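PDB 4WES: nitrogenase molybdenum-iron protein beta chain from Clostridium pasteurianum, which forms, with the alpha chain, the nitrogenase component that reduces dinitrogen to ammonia, and shares an [8Fe-7S] cluster with that chain. Local coordinates for residues E323-S328 with M348-E353; K329-I332 with I337-Y340; G365-V370 with H378-N383. All coordinates share one frame; numbering follows the deposited sequence. Where two conformers were deposited one is given.

Contact 1 (E323-S328 with M348-E353); sequences EIIALS and MKFQKE
Helix segments 323-328 and 348-353 run side by side in the same direction, with Ile325 and Phe350 nearest each other. The short axes come within 10.2 Å and differ in direction by only 5°. The nearest alpha carbons, Ile325 CA and Phe350 CA, are 6.6 Å apart. The contact is apolar and rests mainly on two isoleucines and one phenylalanine. Phe350 holds CG anti to its backbone N, and this chi1 of 178° swings the ring toward helix 321-333, where its CE2 side meets Ile324. The CG2 branch of Ile324 does the touching, at the ring edge and near its plane, 3.7 Å from Phe350 CE2. Ile325 slides past Phe350 in the opposite direction. Its CG1 is 3.9 Å from Phe350 CD2, and its CD1 reaches the Phe350 backbone, 4.0 Å from CA. The other branch, Ile325 CG2, lies 4.2 Å from Glu353 CB, the start of that side chain. The Glu353 carboxylate is held through OE1 in a salt bridge with Arg265, while Lys349 NZ makes a long one to OE2. Within the first helix, Ser328 OG bonds to Ile324 O at 2.8 Å. Ser328 N bonds to the same oxygen from the opposite face of the carbonyl plane, so one residue grips it twice. Helices 321-333 and 348-360 lie side by side on one face of the parallel sheet. Phe350 reaches Val341 and Thr343 of strand 337-343 and Val368 and Val370 of strand 367-370, while Ile324 also rests on Val341.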
ATOM      1  N   GLU B 323       9.091  -5.625  19.644  1.00  9.60           N
ATOM      2  CA  GLU B 323       8.532  -5.741  18.301  1.00 10.51           C
ATOM      3  C   GLU B 323       9.584  -6.096  17.264  1.00  9.43           C
ATOM      4  O   GLU B 323       9.326  -6.877  16.346  1.00 10.32           O
ATOM      5  CB  GLU B 323       7.827  -4.388  17.907  1.00 13.43           C
ATOM      6  CG  GLU B 323       8.781  -3.191  17.724  1.00 17.10           C
ATOM      7  CD  GLU B 323       8.181  -1.777  17.424  1.00 17.34           C
ATOM      8  OE1 GLU B 323       6.900  -1.728  17.508  1.00 14.24           O
ATOM      9  OE2 GLU B 323       9.008  -0.780  16.986  1.00 15.34           O
ATOM     10  N   ILE B 324      10.787  -5.541  17.410  1.00  9.56           N
ATOM     11  CA  ILE B 324      11.839  -5.796  16.417  1.00  9.81           C
ATOM     12  C   ILE B 324      12.463  -7.191  16.589  1.00  9.16           C
ATOM     13  O   ILE B 324      12.828  -7.816  15.611  1.00 10.01           O
ATOM     14  CB  ILE B 324      12.891  -4.667  16.414  1.00  9.62           C
ATOM     15  CG1 ILE B 324      12.274  -3.342  15.974  1.00 11.52           C
ATOM     16  CG2 ILE B 324      14.086  -5.022  15.543  1.00 10.96           C
ATOM     17  CD1 ILE B 324      11.737  -3.327  14.540  1.00 12.39           C
ATOM     18  N   ILE B 325      12.538  -7.702  17.825  1.00  9.96           N
ATOM     19  CA  ILE B 325      12.952  -9.077  17.983  1.00 10.48           C
ATOM     20  C   ILE B 325      12.012 -10.007  17.221  1.00  9.49           C
ATOM     21  O   ILE B 325      12.437 -10.875  16.480  1.00 10.33           O
ATOM     22  CB  ILE B 325      13.027  -9.454  19.477  1.00 10.64           C
ATOM     23  CG1 ILE B 325      14.225  -8.755  20.151  1.00 11.26           C
ATOM     24  CG2 ILE B 325      13.114 -10.976  19.673  1.00 12.52           C
ATOM     25  CD1 ILE B 325      14.120  -8.747  21.656  1.00 11.70           C
ATOM     26  N   ALA B 326      10.702  -9.853  17.474  1.00  9.72           N
ATOM     27  CA  ALA B 326       9.746 -10.760  16.846  1.00  9.84           C
ATOM     28  C   ALA B 326       9.670 -10.554  15.316  1.00  8.85           C
ATOM     29  O   ALA B 326       9.605 -11.531  14.557  1.00 10.28           O
ATOM     30  CB  ALA B 326       8.392 -10.578  17.486  1.00 10.52           C
ATOM     31  N   LEU B 327       9.705  -9.290  14.864  1.00  9.24           N
ATOM     32  CA  LEU B 327       9.673  -9.037  13.423  1.00  9.16           C
ATOM     33  C   LEU B 327      10.917  -9.599  12.763  1.00  9.56           C
ATOM     34  O   LEU B 327      10.828 -10.117  11.642  1.00  9.45           O
ATOM     35  CB  LEU B 327       9.495  -7.552  13.138  1.00  9.95           C
ATOM     36  CG  LEU B 327       9.476  -7.167  11.664  1.00 11.10           C
ATOM     37  CD1 LEU B 327       8.338  -7.866  10.947  1.00 12.84           C
ATOM     38  CD2 LEU B 327       9.366  -5.658  11.533  1.00 13.54           C
ATOM     39  N   SER B 328      12.077  -9.470  13.401  1.00  9.45           N
ATOM     40  CA  SER B 328      13.287 -10.043  12.819  1.00 10.13           C
ATOM     41  C   SER B 328      13.179 -11.536  12.633  1.00  9.56           C
ATOM     42  O   SER B 328      13.595 -12.099  11.614  1.00  9.74           O
ATOM     43  CB  SER B 328      14.500  -9.698  13.693  1.00 10.78           C
ATOM     44  OG  SER B 328      14.787  -8.304  13.664  1.00 12.38           O
ATOM     45  N   MET B 348      20.769  -5.623  26.923  1.00 15.93           N
ATOM     46  CA  MET B 348      21.493  -6.692  26.238  0.52 18.43           C
ATOM     47  C   MET B 348      20.599  -7.749  25.606  1.00 15.89           C
ATOM     48  O   MET B 348      21.021  -8.454  24.706  1.00 17.58           O
ATOM     49  CB  MET B 348      22.451  -7.395  27.202  0.52 22.71           C
ATOM     50  CG  MET B 348      23.426  -6.437  27.860  0.52 27.79           C
ATOM     51  SD  MET B 348      24.557  -5.707  26.665  0.52 45.37           S
ATOM     52  CE  MET B 348      23.725  -4.231  26.096  0.52 34.38           C
ATOM     53  N   LYS B 349      19.357  -7.854  26.085  1.00 14.93           N
ATOM     54  CA  LYS B 349      18.496  -8.929  25.582  1.00 15.56           C
ATOM     55  C   LYS B 349      18.332  -8.888  24.077  1.00 13.56           C
ATOM     56  O   LYS B 349      18.411  -9.905  23.404  1.00 15.36           O
ATOM     57  CB  LYS B 349      17.142  -8.927  26.272  1.00 19.83           C
ATOM     58  CG  LYS B 349      16.329 -10.150  25.940  1.00 27.47           C
ATOM     59  CD  LYS B 349      15.086 -10.285  26.789  1.00 51.41           C
ATOM     60  CE  LYS B 349      14.422 -11.639  26.544  1.00 87.12           C
ATOM     61  NZ  LYS B 349      14.316 -11.971  25.091  1.00 61.50           N
ATOM     62  N   PHE B 350      18.106  -7.685  23.548  1.00 13.73           N
ATOM     63  CA  PHE B 350      17.916  -7.500  22.095  1.00 12.69           C
ATOM     64  C   PHE B 350      19.091  -8.063  21.329  1.00 11.85           C
ATOM     65  O   PHE B 350      18.933  -8.814  20.349  1.00 13.59           O
ATOM     66  CB  PHE B 350      17.740  -6.008  21.834  1.00 12.40           C
ATOM     67  CG  PHE B 350      17.575  -5.625  20.395  1.00 11.17           C
ATOM     68  CD1 PHE B 350      18.658  -5.271  19.601  1.00 11.93           C
ATOM     69  CD2 PHE B 350      16.318  -5.458  19.852  1.00 12.59           C
ATOM     70  CE1 PHE B 350      18.476  -4.803  18.307  1.00 13.50           C
ATOM     71  CE2 PHE B 350      16.146  -5.004  18.588  1.00 14.80           C
ATOM     72  CZ  PHE B 350      17.215  -4.669  17.798  1.00 14.67           C
ATOM     73  N   GLN B 351      20.299  -7.690  21.744  1.00 12.85           N
ATOM     74  CA  GLN B 351      21.491  -8.172  21.076  1.00 14.90           C
ATOM     75  C   GLN B 351      21.584  -9.695  21.105  1.00 14.61           C
ATOM     76  O   GLN B 351      21.846 -10.339  20.091  1.00 14.80           O
ATOM     77  CB  GLN B 351      22.715  -7.601  21.783  1.00 18.09           C
ATOM     78  CG  GLN B 351      24.009  -7.864  21.069  1.00 20.49           C
ATOM     79  CD  GLN B 351      24.292  -6.807  20.026  1.00 24.42           C
ATOM     80  OE1 GLN B 351      24.192  -5.608  20.300  1.00 33.31           O
ATOM     81  NE2 GLN B 351      24.621  -7.237  18.826  1.00 32.10           N
ATOM     82  N   LYS B 352      21.380 -10.253  22.285  1.00 13.76           N
ATOM     83  CA  LYS B 352      21.474 -11.700  22.429  0.51 13.69           C
ATOM     84  C   LYS B 352      20.439 -12.426  21.581  1.00 14.14           C
ATOM     85  O   LYS B 352      20.768 -13.406  20.903  1.00 14.85           O
ATOM     86  CB  LYS B 352      21.305 -12.090  23.892  0.51 14.89           C
ATOM     87  CG  LYS B 352      22.508 -11.754  24.745  0.51 15.85           C
ATOM     88  CD  LYS B 352      22.246 -12.095  26.204  0.51 19.41           C
ATOM     89  CE  LYS B 352      23.260 -11.472  27.146  0.51 23.25           C
ATOM     90  NZ  LYS B 352      22.739 -11.561  28.537  0.51 35.82           N
ATOM     91  N   GLU B 353      19.187 -11.965  21.612  1.00 13.16           N
ATOM     92  CA  GLU B 353      18.135 -12.655  20.887  1.00 14.62           C
ATOM     93  C   GLU B 353      18.314 -12.558  19.378  1.00 13.30           C
ATOM     94  O   GLU B 353      18.105 -13.535  18.665  1.00 14.41           O
ATOM     95  CB  GLU B 353      16.768 -12.147  21.307  1.00 15.92           C
ATOM     96  CG  GLU B 353      16.456 -12.384  22.756  1.00 18.16           C
ATOM     97  CD  GLU B 353      16.256 -13.824  23.053  1.00 27.96           C
ATOM     98  OE1 GLU B 353      15.404 -14.462  22.392  1.00 48.08           O
ATOM     99  OE2 GLU B 353      16.939 -14.313  23.972  1.00 57.44           O
TER

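Contact 2 (K329-I332 with I337-Y340); sequences KFII and IPKY
Pro338 O, the carbonyl oxygen of the proline that packs against Ile331 and Ile332, accepts a hydrogen bond from Ser366 OG. This bond ties Pro338 to the residue just before strand 367-370. The meeting of 329-332 with 337-340 is itself apolar. The pyrrolidine ring of Pro338 sits beside the last part of the helix, and its CG and CD atoms do the touching. Ile332 crosses the proline at about a right angle. Its CG1 lies 3.6 Å from Pro338 CD and equally near CG, so one methylene rests against two ring carbons. The end of the branch, Ile332 CD1, is farther off, 4.1 Å from Pro338 CG. Ile331 uses its other branch. Its chi1 of -68° sets CG1 anti to the carbonyl carbon, which leaves CG2 anti to the backbone N and toward the strand. Ile331 CG2 lies 3.8 Å from Ile337 N and 3.9 Å from Pro338 CG. It therefore covers both the start of the strand backbone and the proline ring. The nearest alpha carbons are Ile332 CA and Ile337 CA, 5.9 Å apart. Just beyond, Lys339 CG lies over the centre of the Tyr340 ring, and Lys339 NZ makes a salt bridge to Glu384 and a hydrogen bond to Gly365 O. The contact closes a beta-alpha-beta unit made of strand 314-318, helix 321-333 and strand 337-343. Strand 337-343 pairs with 314-318 on one side and 367-370 on the other. Ile331 touches Val315 of the first strand, while Ile332 and Pro338 also meet helix 348-360, at Met357 and Leu358.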
ATOM      1  N   LYS B 329      12.594 -12.218  13.628  1.00  9.28           N
ATOM      2  CA  LYS B 329      12.347 -13.655  13.472  1.00  9.93           C
ATOM      3  C   LYS B 329      11.428 -13.906  12.275  1.00  9.62           C
ATOM      4  O   LYS B 329      11.656 -14.820  11.502  1.00  9.83           O
ATOM      5  CB  LYS B 329      11.746 -14.223  14.786  1.00 11.14           C
ATOM      6  CG  LYS B 329      11.449 -15.710  14.731  1.00 10.83           C
ATOM      7  CD  LYS B 329      12.692 -16.564  14.573  1.00 15.81           C
ATOM      8  CE  LYS B 329      12.420 -18.045  14.972  1.00 24.21           C
ATOM      9  NZ  LYS B 329      11.739 -18.683  13.858  1.00 30.98           N
ATOM     10  N   PHE B 330      10.373 -13.103  12.145  1.00  9.09           N
ATOM     11  CA  PHE B 330       9.433 -13.297  11.031  1.00  9.22           C
ATOM     12  C   PHE B 330      10.135 -13.074   9.690  1.00  8.64           C
ATOM     13  O   PHE B 330       9.889 -13.813   8.729  1.00  9.46           O
ATOM     14  CB  PHE B 330       8.233 -12.393  11.210  1.00  9.01           C
ATOM     15  CG  PHE B 330       7.116 -12.622  10.212  1.00  9.11           C
ATOM     16  CD1 PHE B 330       6.795 -13.885   9.755  1.00  9.62           C
ATOM     17  CD2 PHE B 330       6.332 -11.574   9.790  1.00 10.21           C
ATOM     18  CE1 PHE B 330       5.735 -14.085   8.896  1.00  9.77           C
ATOM     19  CE2 PHE B 330       5.267 -11.763   8.921  1.00 11.09           C
ATOM     20  CZ  PHE B 330       4.962 -13.034   8.476  1.00 10.50           C
ATOM     21  N   ILE B 331      11.003 -12.069   9.611  1.00  8.81           N
ATOM     22  CA  ILE B 331      11.774 -11.857   8.384  1.00  9.03           C
ATOM     23  C   ILE B 331      12.571 -13.128   8.000  1.00  9.28           C
ATOM     24  O   ILE B 331      12.570 -13.543   6.848  1.00  9.06           O
ATOM     25  CB  ILE B 331      12.681 -10.614   8.556  1.00  9.17           C
ATOM     26  CG1 ILE B 331      11.862  -9.342   8.636  1.00  9.64           C
ATOM     27  CG2 ILE B 331      13.743 -10.552   7.468  1.00  9.57           C
ATOM     28  CD1 ILE B 331      10.975  -9.022   7.479  1.00 13.73           C
ATOM     29  N   ILE B 332      13.227 -13.739   8.993  1.00  8.94           N
ATOM     30  CA  ILE B 332      13.910 -14.988   8.768  1.00  9.29           C
ATOM     31  C   ILE B 332      12.948 -16.084   8.300  1.00  9.15           C
ATOM     32  O   ILE B 332      13.223 -16.837   7.348  1.00 10.02           O
ATOM     33  CB  ILE B 332      14.705 -15.417  10.008  1.00  9.89           C
ATOM     34  CG1 ILE B 332      15.833 -14.403  10.287  1.00 10.69           C
ATOM     35  CG2 ILE B 332      15.281 -16.811   9.841  1.00 12.36           C
ATOM     36  CD1 ILE B 332      16.528 -14.627  11.610  1.00 13.20           C
ATOM     37  N   ILE B 337      16.422 -11.650   5.015  1.00  9.94           N
ATOM     38  CA  ILE B 337      17.602 -11.454   5.826  1.00 10.30           C
ATOM     39  C   ILE B 337      17.491 -10.176   6.642  1.00 10.11           C
ATOM     40  O   ILE B 337      17.462  -9.091   6.066  1.00 10.95           O
ATOM     41  CB  ILE B 337      18.872 -11.368   4.932  1.00 11.34           C
ATOM     42  CG1 ILE B 337      19.074 -12.661   4.157  1.00 13.61           C
ATOM     43  CG2 ILE B 337      20.107 -11.040   5.754  1.00 12.54           C
ATOM     44  CD1 ILE B 337      20.047 -12.548   3.005  1.00 17.80           C
ATOM     45  N   PRO B 338      17.502 -10.272   7.980  1.00 10.08           N
ATOM     46  CA  PRO B 338      17.667  -9.066   8.794  1.00 10.01           C
ATOM     47  C   PRO B 338      19.113  -8.639   8.693  1.00 10.00           C
ATOM     48  O   PRO B 338      19.996  -9.260   9.300  1.00 11.87           O
ATOM     49  CB  PRO B 338      17.275  -9.528  10.215  1.00 10.31           C
ATOM     50  CG  PRO B 338      16.636 -10.883  10.053  1.00 11.00           C
ATOM     51  CD  PRO B 338      17.309 -11.462   8.822  1.00 10.73           C
ATOM     52  N   LYS B 339      19.355  -7.629   7.866  1.00 10.00           N
ATOM     53  CA  LYS B 339      20.696  -7.188   7.509  1.00 10.10           C
ATOM     54  C   LYS B 339      21.217  -6.163   8.502  1.00  9.62           C
ATOM     55  O   LYS B 339      22.357  -6.263   8.954  1.00 10.28           O
ATOM     56  CB  LYS B 339      20.674  -6.650   6.088  1.00 11.45           C
ATOM     57  CG  LYS B 339      21.979  -6.070   5.612  1.00 12.81           C
ATOM     58  CD  LYS B 339      23.073  -7.084   5.605  1.00 15.11           C
ATOM     59  CE  LYS B 339      24.276  -6.501   4.878  1.00 19.05           C
ATOM     60  NZ  LYS B 339      25.311  -7.549   4.783  1.00 22.61           N
ATOM     61  N   TYR B 340      20.396  -5.162   8.789  1.00  9.34           N
ATOM     62  CA  TYR B 340      20.726  -4.091   9.755  1.00  9.64           C
ATOM     63  C   TYR B 340      19.566  -4.059  10.718  1.00  8.97           C
ATOM     64  O   TYR B 340      18.431  -3.911  10.299  1.00 10.52           O
ATOM     65  CB  TYR B 340      20.896  -2.732   9.088  1.00  9.51           C
ATOM     66  CG  TYR B 340      21.935  -2.699   7.993  1.00  9.67           C
ATOM     67  CD1 TYR B 340      23.179  -3.314   8.140  1.00 10.27           C
ATOM     68  CD2 TYR B 340      21.688  -2.077   6.778  1.00  9.91           C
ATOM     69  CE1 TYR B 340      24.106  -3.311   7.122  1.00 10.63           C
ATOM     70  CE2 TYR B 340      22.628  -2.051   5.763  1.00  9.94           C
ATOM     71  CZ  TYR B 340      23.839  -2.668   5.957  1.00 10.18           C
ATOM     72  OH  TYR B 340      24.786  -2.694   4.953  1.00 11.91           O
TER

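Contact 3 (G365-V370 with H378-N383); sequences GSKVKV and HQWIKN
Lys367 and Trp380 both turn CG anti to the carbonyl carbon (chi1 -59° in Lys367), and the lysine then runs fully extended, which carries its chain across the indole. Its CD lies over the face of the five-membered ring, 3.8 Å from the centroid and 13° off the normal, as a CH-pi contact. The ammonium follows on as a cation-pi contact, with NZ 4.1 Å from the same centroid and 27° off the normal. At the six-membered end, Lys367 CB is 3.8 Å from Trp380 CZ3, so most of the indole's length is used. Lys369 meets the rim instead of the face. Its CB sits at the ring edge, in the plane, 3.7 Å from Trp380 CH2, and its chain crosses the indole at about a right angle. Lys369 NZ is taken up by a salt bridge with Asp376. A water links strand to helix: it accepts from Lys367 NZ at 3.1 Å and donates to Trp380 O at 3.0 Å. Asn383 ND2 bonds to Gln379 O at 2.9 Å from above the carbonyl plane and also to Lys7 O. Strand 367-370 is the outermost strand of this parallel sheet within the chain. Its lysines face helix 374-383, while Val368 and Val370 pack against helix 348-360 on the other face, Val370 on Phe350. Trp380 also meets Tyr340 and Val342 of strand 337-343.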
ATOM      1  N   GLY B 365      27.238 -11.596   8.592  1.00 25.11           N
ATOM      2  CA  GLY B 365      27.450 -10.284   7.975  1.00 27.83           C
ATOM      3  C   GLY B 365      26.380  -9.242   8.263  1.00 22.34           C
ATOM      4  O   GLY B 365      26.371  -8.150   7.661  1.00 25.08           O
ATOM      5  N   SER B 366      25.460  -9.543   9.184  1.00 16.15           N
ATOM      6  CA  SER B 366      24.484  -8.534   9.601  1.00 13.70           C
ATOM      7  C   SER B 366      25.054  -7.661  10.703  1.00 14.36           C
ATOM      8  O   SER B 366      25.988  -8.053  11.403  1.00 18.24           O
ATOM      9  CB  SER B 366      23.205  -9.219  10.058  1.00 13.19           C
ATOM     10  OG  SER B 366      22.591  -9.905   8.977  1.00 14.50           O
ATOM     11  N   LYS B 367      24.497  -6.478  10.841  1.00 11.71           N
ATOM     12  CA  LYS B 367      24.887  -5.541  11.880  1.00 11.78           C
ATOM     13  C   LYS B 367      23.705  -5.350  12.796  1.00 12.28           C
ATOM     14  O   LYS B 367      22.647  -4.938  12.355  1.00 12.78           O
ATOM     15  CB  LYS B 367      25.353  -4.191  11.329  1.00 13.14           C
ATOM     16  CG  LYS B 367      26.548  -4.273  10.397  1.00 16.29           C
ATOM     17  CD  LYS B 367      27.045  -2.897   9.957  1.00 19.40           C
ATOM     18  CE  LYS B 367      28.304  -2.980   9.124  1.00 31.10           C
ATOM     19  NZ  LYS B 367      28.793  -1.614   8.762  1.00 37.98           N
ATOM     20  N   VAL B 368      23.908  -5.621  14.072  1.00 12.22           N
ATOM     21  CA  VAL B 368      22.904  -5.501  15.106  1.00 13.47           C
ATOM     22  C   VAL B 368      23.411  -4.496  16.123  1.00 15.17           C
ATOM     23  O   VAL B 368      24.562  -4.636  16.585  1.00 19.68           O
ATOM     24  CB  VAL B 368      22.699  -6.863  15.773  1.00 15.08           C
ATOM     25  CG1 VAL B 368      21.691  -6.778  16.884  1.00 15.48           C
ATOM     26  CG2 VAL B 368      22.287  -7.916  14.753  1.00 16.25           C
ATOM     27  N   LYS B 369      22.646  -3.475  16.457  1.00 12.27           N
ATOM     28  CA  LYS B 369      23.130  -2.486  17.384  1.00 12.01           C
ATOM     29  C   LYS B 369      22.041  -2.039  18.347  1.00 10.55           C
ATOM     30  O   LYS B 369      20.932  -1.651  17.957  1.00 12.41           O
ATOM     31  CB  LYS B 369      23.703  -1.267  16.663  1.00 12.82           C
ATOM     32  CG  LYS B 369      24.376  -0.274  17.596  1.00 13.11           C
ATOM     33  CD  LYS B 369      25.080   0.844  16.836  1.00 14.72           C
ATOM     34  CE  LYS B 369      25.650   1.861  17.769  1.00 18.26           C
ATOM     35  NZ  LYS B 369      26.337   2.968  17.036  1.00 25.18           N
ATOM     36  N   VAL B 370      22.385  -2.078  19.622  1.00 10.47           N
ATOM     37  CA  VAL B 370      21.596  -1.516  20.703  1.00 10.32           C
ATOM     38  C   VAL B 370      22.077  -0.072  20.932  1.00  9.81           C
ATOM     39  O   VAL B 370      23.290   0.202  20.927  1.00 11.14           O
ATOM     40  CB  VAL B 370      21.766  -2.365  21.959  1.00 11.98           C
ATOM     41  CG1 VAL B 370      21.186  -1.709  23.191  1.00 13.20           C
ATOM     42  CG2 VAL B 370      21.147  -3.732  21.737  1.00 14.57           C
ATOM     43  N   HIS B 378      21.613   4.641   8.171  1.00  8.44           N
ATOM     44  CA  HIS B 378      21.831   5.249   6.864  1.00  8.98           C
ATOM     45  C   HIS B 378      23.279   5.055   6.409  1.00  9.34           C
ATOM     46  O   HIS B 378      23.541   4.688   5.256  1.00  9.90           O
ATOM     47  CB  HIS B 378      21.411   6.706   6.881  1.00  8.55           C
ATOM     48  CG  HIS B 378      21.363   7.307   5.518  1.00  9.04           C
ATOM     49  ND1 HIS B 378      21.228   8.657   5.338  1.00  9.64           N
ATOM     50  CD2 HIS B 378      21.398   6.742   4.282  1.00  9.36           C
ATOM     51  CE1 HIS B 378      21.205   8.903   4.039  1.00  9.69           C
ATOM     52  NE2 HIS B 378      21.283   7.748   3.378  1.00  9.88           N
ATOM     53  N   GLN B 379      24.226   5.334   7.297  1.00  9.23           N
ATOM     54  CA  GLN B 379      25.639   5.122   6.939  1.00  9.52           C
ATOM     55  C   GLN B 379      25.890   3.685   6.504  1.00  9.81           C
ATOM     56  O   GLN B 379      26.613   3.437   5.515  1.00 11.03           O
ATOM     57  CB  GLN B 379      26.584   5.478   8.077  1.00 10.35           C
ATOM     58  CG  GLN B 379      26.560   6.951   8.447  1.00 11.21           C
ATOM     59  CD  GLN B 379      27.882   7.365   9.111  1.00 11.80           C
ATOM     60  OE1 GLN B 379      28.166   6.999  10.241  1.00 14.57           O
ATOM     61  NE2 GLN B 379      28.692   8.067   8.362  1.00 12.98           N
ATOM     62  N   TRP B 380      25.343   2.718   7.229  1.00 10.08           N
ATOM     63  CA  TRP B 380      25.538   1.326   6.848  1.00  9.60           C
ATOM     64  C   TRP B 380      24.982   1.048   5.454  1.00 10.15           C
ATOM     65  O   TRP B 380      25.633   0.357   4.663  1.00 10.97           O
ATOM     66  CB  TRP B 380      24.892   0.394   7.868  1.00 10.75           C
ATOM     67  CG  TRP B 380      25.392   0.558   9.258  1.00 11.69           C
ATOM     68  CD1 TRP B 380      26.517   1.236   9.693  1.00 13.36           C
ATOM     69  CD2 TRP B 380      24.778   0.033  10.420  1.00 11.99           C
ATOM     70  NE1 TRP B 380      26.611   1.166  11.060  1.00 15.89           N
ATOM     71  CE2 TRP B 380      25.545   0.442  11.526  1.00 14.47           C
ATOM     72  CE3 TRP B 380      23.634  -0.743  10.630  1.00 12.60           C
ATOM     73  CZ2 TRP B 380      25.212   0.076  12.825  1.00 18.67           C
ATOM     74  CZ3 TRP B 380      23.306  -1.097  11.912  1.00 15.24           C
ATOM     75  CH2 TRP B 380      24.097  -0.694  12.987  1.00 16.89           C
ATOM     76  N   ILE B 381      23.792   1.578   5.178  1.00  9.76           N
ATOM     77  CA  ILE B 381      23.164   1.390   3.875  1.00  9.25           C
ATOM     78  C   ILE B 381      24.016   1.951   2.753  1.00 10.60           C
ATOM     79  O   ILE B 381      24.096   1.372   1.681  1.00 10.90           O
ATOM     80  CB  ILE B 381      21.751   1.979   3.889  1.00  9.75           C
ATOM     81  CG1 ILE B 381      20.832   1.088   4.729  1.00  9.92           C
ATOM     82  CG2 ILE B 381      21.200   2.156   2.500  1.00 10.67           C
ATOM     83  CD1 ILE B 381      19.500   1.728   5.089  1.00 10.09           C
ATOM     84  N   LYS B 382      24.676   3.084   3.016  1.00 10.15           N
ATOM     85  CA  LYS B 382      25.554   3.649   1.993  0.50 10.75           C
ATOM     86  C   LYS B 382      26.750   2.761   1.652  1.00 12.46           C
ATOM     87  O   LYS B 382      27.337   2.887   0.568  1.00 15.59           O
ATOM     88  CB  LYS B 382      26.073   5.022   2.426  0.50 11.81           C
ATOM     89  CG  LYS B 382      25.003   6.093   2.477  0.50 12.55           C
ATOM     90  CD  LYS B 382      25.566   7.389   3.030  0.50 12.81           C
ATOM     91  CE  LYS B 382      24.537   8.484   2.935  0.50 15.15           C
ATOM     92  NZ  LYS B 382      24.177   8.763   1.511  0.50 21.26           N
ATOM     93  N   ASN B 383      27.130   1.904   2.597  1.00 11.61           N
ATOM     94  CA  ASN B 383      28.215   0.957   2.373  1.00 11.93           C
ATOM     95  C   ASN B 383      27.777  -0.361   1.776  1.00 12.59           C
ATOM     96  O   ASN B 383      28.520  -0.943   0.988  1.00 14.92           O
ATOM     97  CB  ASN B 383      28.995   0.762   3.662  1.00 13.41           C
ATOM     98  CG  ASN B 383      29.856   1.964   3.974  1.00 13.88           C
ATOM     99  OD1 ASN B 383      30.990   2.029   3.523  1.00 18.64           O
ATOM    100  ND2 ASN B 383      29.326   2.917   4.715  1.00 12.74           N
TER
HETATM  101  O   HOH W   1      27.448  -1.712   5.954  1.00 19.61           O

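All three contacts are built around one five-stranded parallel sheet with strand order 3-2-1-4-5, the order of a Rossmann-like domain. Contacts 1 and 2 share helix 321-333; their centres are about 10 Å apart, and Ser328 O lies 3.6 Å from Pro338 CG. Contact 2 is nested in the chain loop closed by contact 1. Contact 3 follows in series, its centre about 16 Å from that of contact 1 and about 13 Å from that of contact 2. Its helix 374-383 lies on the opposite face from the helices of contact 1, while Val370 CG2 of its strand meets Phe350 CD1 at 3.6 Å. Contacts 2 and 3 share a strand pairing, Lys367 N to Lys339 O at 2.9 Å. All three lie away from the [8Fe-7S] cluster and the iron(II) sites.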